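Local coordinates for protein tartronate semialdehyde reductase (Salmonella typhimurium, PDB 1VPD) that probably catalyses the NAD(P)H-dependent reduction of tartronate semialdehyde to D-glycerate, the last step of galactarate breakdown, at residues I96-I101 / L121-S126. Numbering follows the deposited sequence.
Sequences IDMSSI and LDAPVS
Asp97 is held through both its backbone N and its backbone O by the neighbouring parallel strand, its N donating to Leu121 O at 2.9 Å and its O accepting from Ala123 N at 2.8 Å; regular strand pairing ends there, but the chains stay close as far as Met98 and Pro124, then part. Strands 94-97 and 119-126, joined through helix 103-114, form a beta-alpha-beta unit of the Rossmann-type domain. On one face of the sheet Ile96 and Leu121 run side by side in the same direction, while Ile96 CG2, anti to the backbone N, meets Ala123 CB at 3.8 Å; helix 145-156 covers this layer. Beyond the last bridge, selenomethionine Met98 continues the apolar row. Its chain bends at chi3 (86°), carrying CE back over Ala123 O and to 3.7 Å from Val125 CG1. Ala123 O, buried without a conventional hydrogen-bond partner, has Met98 CA at 3.3 Å in a CA-H...O contact. Pro124 has no N-H to offer, and its CA-H points almost straight at Met98 O. Met98 O also accepts a hydrogen bond from a water, whose O lies 2.7 Å away; the same water donates to Ser100 OG and accepts from Val125 N, bridging the diverging chains. On the other face the Asp97 carboxylate reaches forward along its own chain in an Asx turn: OD1 receives Ser99 OG at 2.6 Å through its syn lone pair and Ser99 N from above the carboxylate plane. Thr67 OG1 also bonds to OD1, tying the turn to the adjacent strand. Where the strand bonds end, then, the water links the chains beside Ser100, a predicted NAD(+)-binding residue whose side chain lies next to that of Lys175, the predicted active-site residue. Because Lys175 NZ bonds to Val125 O and Lys243 NZ to Ser100 O, each diverging chain presents a backbone carbonyl to a lysine of the probable active site.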
loop_
_atom_site.group_PDB
_atom_site.type_symbol
_atom_site.label_atom_id
_atom_site.label_comp_id
_atom_site.label_asym_id
_atom_site.label_seq_id
_atom_site.Cartn_x
_atom_site.Cartn_y
_atom_site.Cartn_z
ATOM N N ILE A 96 -14.497 -3.359 -0.657
ATOM C CA ILE A 96 -13.294 -3.269 -1.474
ATOM C C ILE A 96 -12.160 -2.988 -0.509
ATOM O O ILE A 96 -11.946 -1.847 -0.063
ATOM C CB ILE A 96 -13.402 -2.183 -2.567
ATOM C CG1 ILE A 96 -14.614 -2.426 -3.468
ATOM C CG2 ILE A 96 -12.143 -2.152 -3.456
ATOM C CD1 ILE A 96 -14.792 -1.361 -4.505
ATOM N N ASP A 97 -11.442 -4.031 -0.127
ATOM C CA ASP A 97 -10.297 -3.827 0.759
ATOM C C ASP A 97 -9.085 -3.512 -0.094
ATOM O O ASP A 97 -8.651 -4.342 -0.897
ATOM C CB ASP A 97 -10.043 -5.056 1.637
ATOM C CG ASP A 97 -8.895 -4.855 2.605
ATOM O OD1 ASP A 97 -8.587 -3.672 2.967
ATOM O OD2 ASP A 97 -8.254 -5.839 3.045
HETATM N N MSE A 98 -8.549 -2.311 0.079
HETATM C CA MSE A 98 -7.395 -1.836 -0.668
HETATM C C MSE A 98 -6.104 -1.902 0.155
HETATM O O MSE A 98 -5.048 -1.442 -0.290
HETATM C CB MSE A 98 -7.668 -0.424 -1.186
HETATM C CG MSE A 98 -8.936 -0.398 -2.088
HETATM SE SE MSE A 98 -9.317 1.255 -3.007
HETATM C CE MSE A 98 -8.213 0.982 -4.584
ATOM N N SER A 99 -6.193 -2.522 1.326
ATOM C CA SER A 99 -5.043 -2.788 2.191
ATOM C C SER A 99 -4.141 -3.844 1.571
ATOM O O SER A 99 -4.589 -4.725 0.830
ATOM C CB SER A 99 -5.519 -3.310 3.548
ATOM O OG SER A 99 -6.573 -2.521 4.092
ATOM N N SER A 100 -2.865 -3.784 1.916
ATOM C CA SER A 100 -1.937 -4.851 1.598
ATOM C C SER A 100 -1.929 -5.849 2.743
ATOM O O SER A 100 -1.426 -5.537 3.839
ATOM C CB SER A 100 -0.540 -4.280 1.411
ATOM O OG SER A 100 -0.512 -3.336 0.367
ATOM N N ILE A 101 -2.512 -7.027 2.529
ATOM C CA ILE A 101 -2.572 -8.053 3.581
ATOM C C ILE A 101 -2.269 -9.426 3.007
ATOM O O ILE A 101 -2.302 -9.605 1.795
ATOM C CB ILE A 101 -3.941 -8.068 4.341
ATOM C CG1 ILE A 101 -5.097 -8.615 3.486
ATOM C CG2 ILE A 101 -4.264 -6.698 4.869
ATOM C CD1 ILE A 101 -6.414 -8.766 4.268
ATOM N N LEU A 121 -13.820 -7.553 -2.773
ATOM C CA LEU A 121 -12.662 -7.519 -3.659
ATOM C C LEU A 121 -11.424 -7.203 -2.818
ATOM O O LEU A 121 -11.493 -6.376 -1.899
ATOM C CB LEU A 121 -12.781 -6.429 -4.722
ATOM C CG LEU A 121 -13.987 -6.444 -5.672
ATOM C CD1 LEU A 121 -13.991 -5.188 -6.514
ATOM C CD2 LEU A 121 -13.918 -7.680 -6.514
ATOM N N ASP A 122 -10.296 -7.829 -3.155
ATOM C CA ASP A 122 -9.000 -7.404 -2.638
ATOM C C ASP A 122 -8.298 -6.594 -3.717
ATOM O O ASP A 122 -7.915 -7.132 -4.753
ATOM C CB ASP A 122 -8.138 -8.557 -2.086
ATOM C CG ASP A 122 -7.736 -9.601 -3.117
ATOM O OD1 ASP A 122 -8.607 -10.117 -3.864
ATOM O OD2 ASP A 122 -6.552 -10.036 -3.196
ATOM N N ALA A 123 -8.188 -5.287 -3.481
ATOM C CA ALA A 123 -7.703 -4.327 -4.472
ATOM C C ALA A 123 -6.575 -3.433 -3.928
ATOM O O ALA A 123 -6.716 -2.204 -3.878
ATOM C CB ALA A 123 -8.860 -3.465 -4.958
ATOM N N PRO A 124 -5.457 -4.040 -3.526
ATOM C CA PRO A 124 -4.297 -3.267 -3.091
ATOM C C PRO A 124 -3.706 -2.445 -4.232
ATOM O O PRO A 124 -4.031 -2.620 -5.421
ATOM C CB PRO A 124 -3.310 -4.342 -2.596
ATOM C CG PRO A 124 -3.701 -5.578 -3.324
ATOM C CD PRO A 124 -5.199 -5.489 -3.476
ATOM N N VAL A 125 -2.848 -1.514 -3.859
ATOM C CA VAL A 125 -2.380 -0.497 -4.776
ATOM C C VAL A 125 -0.883 -0.375 -4.775
ATOM O O VAL A 125 -0.206 -0.803 -3.826
ATOM C CB VAL A 125 -3.015 0.900 -4.454
ATOM C CG1 VAL A 125 -4.515 0.790 -4.261
ATOM C CG2 VAL A 125 -2.396 1.544 -3.215
ATOM N N SER A 126 -0.371 0.275 -5.814
ATOM C CA SER A 126 1.037 0.679 -5.833
ATOM C C SER A 126 1.244 2.021 -6.516
ATOM O O SER A 126 0.612 2.334 -7.536
ATOM C CB SER A 126 1.887 -0.371 -6.525
ATOM O OG SER A 126 3.237 0.014 -6.451
HETATM O O HOH W 1 -2.359 -1.463 -0.798
#